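Local coordinates for protein molybdopterin adenylyltransferase (Pyrococcus furiosus, PDB 4LHB) that catalyses the adenylylation of molybdopterin with ATP, releasing diphosphate, in the biosynthesis of the molybdenum cofactor, and works as a homohexamer, at residues Lys50-Ile55 against Gly161-Lys167; Thr140-Ala144 against Val156-Pro160. All coordinates share one frame; numbering follows the deposited sequence.

Overall arrangement
The centres of the two contacts lie about 12 Å apart, at the turn from strand 153-159 into helix 163-184. Contact 2 pairs that strand with its antiparallel neighbour, 143-148, deep in the mixed sheet; contact 1 sets the first turn of the helix beside helix 51-60. Pro160 and Gly161 join them in sequence. In space they also touch: Val166 CG2 packs 3.4 Å from Pro160 O, and Ala165 CB lies 3.7 Å from Pro160 CB. A sulfate, probably picked up during crystallisation, sits at this junction, hydrogen-bonded by the backbone N of Gly161 and of Thr99, with the nearest atoms of the Pro160 side chain and the sulfate about 3 Å apart. It may mark where a phosphate of a substrate binds.

Contact 1. Residues Lys50-Ile55 against Gly161-Lys167; sequences KSGPLI and GSVNAVK. With SO4 (sulfate ion), chain F.
Ser51 reaches across to the turn before helix 163-184, its OG giving a hydrogen bond to Gly161 O at 2.8 Å. The hydroxyl approaches nearly head-on to the carbonyl (C=O...O angle 160°). OG lies between the CG2 methyls of Val163 and Val166, the former 3.6 Å away. Were an alanine to replace Ser51, Gly161 O would probably lose this bond and a small gap would open beside the two valine methyls.

Val166 is the bump that fills the hollow between Ser51 and Ile55, one turn apart on the facing helix. Its CG2 is turned to the serine CB, and its CG1 presses against Ile55 CG1 at 3.6 Å, these two side chains crossing at about a right angle; both also lean on Thr96 of strand 92-96. Further out, Leu54 CG is anti to the backbone N (chi1 178°), which carries CD2 over the aliphatic stem of Lys167, 3.5 Å from its CG. Val163 CG1 and Val166 CG1 lie more loosely around the same methyl.

The axes of 51-55 and 163-167 approach to 9.9 Å and run 21° from parallel. Ser162 is the N-cap of the second helix, its OG accepting from Ala165 N. Just before it, Gly161 N binds the sulfate O4 at 3.1 Å, an anion held in the strand-to-helix turn of an alpha/beta domain of the MoaB/Mog family.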
# COMPACT_ATOMS: atom_id res chain seq x y z
N LYS C 50 25.31 15.54 -19.66
CA LYS C 50 26.59 15.59 -18.97
C LYS C 50 26.64 14.58 -17.80
O LYS C 50 27.72 14.13 -17.43
CB LYS C 50 26.94 17.04 -18.52
CG LYS C 50 27.53 17.97 -19.62
CD LYS C 50 28.92 17.52 -20.15
CE LYS C 50 29.65 18.60 -20.97
NZ LYS C 50 31.04 18.25 -21.45
N SER C 51 25.47 14.17 -17.28
CA SER C 51 25.38 13.31 -16.09
C SER C 51 25.57 11.80 -16.35
O SER C 51 26.29 11.13 -15.61
CB SER C 51 24.06 13.54 -15.34
OG SER C 51 24.03 14.84 -14.78
N GLY C 52 24.90 11.26 -17.36
CA GLY C 52 25.16 9.87 -17.74
C GLY C 52 26.67 9.59 -17.88
O GLY C 52 27.22 8.72 -17.20
N PRO C 53 27.37 10.34 -18.76
CA PRO C 53 28.82 10.12 -18.99
C PRO C 53 29.68 10.21 -17.75
O PRO C 53 30.61 9.41 -17.61
CB PRO C 53 29.18 11.24 -19.99
CG PRO C 53 27.91 11.41 -20.76
CD PRO C 53 26.82 11.33 -19.71
N LEU C 54 29.38 11.15 -16.87
CA LEU C 54 30.07 11.19 -15.59
C LEU C 54 29.90 9.83 -14.86
O LEU C 54 30.90 9.18 -14.54
CB LEU C 54 29.56 12.34 -14.73
CG LEU C 54 30.19 12.47 -13.34
CD1 LEU C 54 31.72 12.36 -13.39
CD2 LEU C 54 29.71 13.78 -12.69
N ILE C 55 28.66 9.38 -14.67
CA ILE C 55 28.36 8.09 -14.03
C ILE C 55 29.14 6.97 -14.71
O ILE C 55 29.68 6.11 -14.02
CB ILE C 55 26.83 7.73 -14.01
CG1 ILE C 55 26.00 8.74 -13.19
CG2 ILE C 55 26.53 6.36 -13.43
CD1 ILE C 55 24.55 8.83 -13.64
N GLY C 161 18.93 14.70 -11.56
CA GLY C 161 19.44 14.99 -12.88
C GLY C 161 20.66 15.86 -12.87
O GLY C 161 21.54 15.65 -13.69
N SER C 162 20.75 16.82 -11.96
CA SER C 162 21.90 17.73 -11.96
C SER C 162 23.24 16.98 -11.79
O SER C 162 23.30 15.94 -11.11
CB SER C 162 21.78 18.82 -10.91
OG SER C 162 21.93 18.30 -9.61
N VAL C 163 24.28 17.49 -12.44
CA VAL C 163 25.64 16.98 -12.28
C VAL C 163 26.09 16.97 -10.80
O VAL C 163 26.66 15.99 -10.36
CB VAL C 163 26.64 17.80 -13.13
CG1 VAL C 163 28.05 17.83 -12.50
CG2 VAL C 163 26.65 17.28 -14.57
N ASN C 164 25.79 18.01 -10.03
CA ASN C 164 26.17 18.02 -8.61
C ASN C 164 25.48 16.94 -7.78
O ASN C 164 26.12 16.29 -6.93
CB ASN C 164 25.93 19.39 -7.95
CG ASN C 164 26.99 20.42 -8.34
OD1 ASN C 164 28.17 20.10 -8.50
ND2 ASN C 164 26.57 21.67 -8.50
N ALA C 165 24.19 16.78 -8.00
CA ALA C 165 23.44 15.77 -7.31
C ALA C 165 24.04 14.44 -7.71
O ALA C 165 24.17 13.52 -6.86
CB ALA C 165 21.96 15.85 -7.68
N VAL C 166 24.44 14.31 -8.97
CA VAL C 166 24.99 13.03 -9.40
C VAL C 166 26.35 12.69 -8.75
O VAL C 166 26.62 11.53 -8.39
CB VAL C 166 25.06 12.94 -10.90
CG1 VAL C 166 25.99 11.82 -11.30
CG2 VAL C 166 23.66 12.69 -11.42
N LYS C 167 27.18 13.71 -8.53
CA LYS C 167 28.50 13.49 -7.92
C LYS C 167 28.34 13.07 -6.47
O LYS C 167 29.04 12.17 -6.03
CB LYS C 167 29.37 14.73 -8.01
CG LYS C 167 29.95 15.03 -9.39
CD LYS C 167 30.67 16.39 -9.43
CE LYS C 167 31.70 16.56 -8.30
NZ LYS C 167 32.64 17.69 -8.55
S SO4 F . 15.47 15.66 -11.52
O1 SO4 F . 15.72 15.97 -12.94
O2 SO4 F . 14.16 16.14 -11.06
O3 SO4 F . 15.44 14.18 -11.39
O4 SO4 F . 16.50 16.31 -10.64

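Contact 2. Residues Thr140-Ala144 against Val156-Pro160; sequences TRATA and VFSLP
Thr143 and Ser158 form the hydrogen-bonded pair of an antiparallel beta hairpin, strands 143-148 and 153-159. Ser158 N donates to Thr143 O at 2.8 Å and Thr143 N to Ser158 O at 3.1 Å; the same Ser158 O takes a CH...O contact from Ala142 CA at 3.2 Å. Beside them the strands close up at the non-hydrogen-bonded pair Ala144 and Phe157, whose CA atoms are 4.2 Å apart; Ala144 CA makes a CH...O contact with Val156 O. With CG beside its backbone N (chi1 -67°), the Phe157 ring comes alongside Ala144 CB on the face the two residues share, meeting it obliquely with CD1 3.5 Å away. That ring also packs on Phe121, Ile173 and Ile180. On the face of Thr143 and Ser158, CG2 of the one meets CB of the other, while Ser158 OG turns to a further bond with Thr95 OG1.

Toward Thr140 and Pro160 the packing is looser. Ala142 CB is 4.1 Å from Pro160 CD, and Thr140 CG2 is farther still from the ring. This end is only partly exposed: Arg141 leads away to Thr99 O, to Glu109 by a salt bridge, and to Glu118 O of a second subunit. Here Pro160 lies against a carbonyl, its CG 3.6 Å from Arg141 O.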
# COMPACT_ATOMS: atom_id res chain seq x y z
N THR C 140 14.92 17.01 -2.52
CA THR C 140 15.78 15.96 -3.05
C THR C 140 15.10 14.60 -2.88
O THR C 140 14.69 14.19 -1.76
CB THR C 140 17.15 15.84 -2.36
OG1 THR C 140 17.78 17.11 -2.26
CG2 THR C 140 18.02 14.94 -3.17
N ARG C 141 14.99 13.91 -4.01
CA ARG C 141 14.47 12.55 -3.97
C ARG C 141 15.43 11.64 -4.73
O ARG C 141 16.00 11.99 -5.75
CB ARG C 141 13.02 12.52 -4.45
CG ARG C 141 12.16 13.64 -3.83
CD ARG C 141 10.63 13.47 -3.97
NE ARG C 141 10.37 12.81 -5.23
CZ ARG C 141 9.28 12.12 -5.52
NH1 ARG C 141 8.28 12.03 -4.64
NH2 ARG C 141 9.18 11.53 -6.71
N ALA C 142 15.68 10.49 -4.14
CA ALA C 142 16.62 9.54 -4.71
C ALA C 142 16.34 8.30 -3.96
O ALA C 142 15.91 8.36 -2.82
CB ALA C 142 18.05 9.94 -4.44
N THR C 143 16.57 7.17 -4.59
CA THR C 143 16.19 5.91 -3.98
C THR C 143 17.10 4.84 -4.49
O THR C 143 17.75 5.02 -5.52
CB THR C 143 14.73 5.56 -4.32
OG1 THR C 143 14.30 4.47 -3.49
CG2 THR C 143 14.56 5.18 -5.81
N ALA C 144 17.10 3.71 -3.80
CA ALA C 144 17.83 2.53 -4.27
C ALA C 144 17.15 1.29 -3.72
O ALA C 144 16.57 1.32 -2.63
CB ALA C 144 19.30 2.61 -3.84
N VAL C 156 19.38 -1.11 -8.05
CA VAL C 156 19.05 0.07 -8.84
C VAL C 156 19.14 1.29 -7.94
O VAL C 156 18.63 1.28 -6.84
CB VAL C 156 17.61 -0.05 -9.47
CG1 VAL C 156 17.31 1.19 -10.36
CG2 VAL C 156 17.47 -1.39 -10.21
N PHE C 157 19.89 2.27 -8.40
CA PHE C 157 20.03 3.54 -7.75
C PHE C 157 19.32 4.55 -8.70
O PHE C 157 19.53 4.53 -9.95
CB PHE C 157 21.53 3.90 -7.67
CG PHE C 157 22.33 3.00 -6.77
CD1 PHE C 157 22.37 3.22 -5.40
CD2 PHE C 157 23.08 1.96 -7.29
CE1 PHE C 157 23.11 2.37 -4.58
CE2 PHE C 157 23.84 1.13 -6.47
CZ PHE C 157 23.84 1.32 -5.13
N SER C 158 18.53 5.44 -8.13
CA SER C 158 17.92 6.49 -8.93
C SER C 158 18.28 7.80 -8.34
O SER C 158 17.98 8.09 -7.18
CB SER C 158 16.39 6.31 -9.03
OG SER C 158 16.17 5.16 -9.84
N LEU C 159 18.94 8.59 -9.17
CA LEU C 159 19.52 9.85 -8.77
C LEU C 159 18.86 11.01 -9.49
O LEU C 159 18.28 10.80 -10.55
CB LEU C 159 21.00 9.80 -9.16
CG LEU C 159 21.83 8.64 -8.65
CD1 LEU C 159 23.23 8.78 -9.28
CD2 LEU C 159 21.89 8.68 -7.13
N PRO C 160 18.94 12.21 -8.91
CA PRO C 160 18.49 13.41 -9.61
C PRO C 160 19.34 13.69 -10.82
O PRO C 160 20.31 12.99 -11.08
CB PRO C 160 18.67 14.55 -8.59
CG PRO C 160 18.65 13.87 -7.26
CD PRO C 160 19.19 12.49 -7.48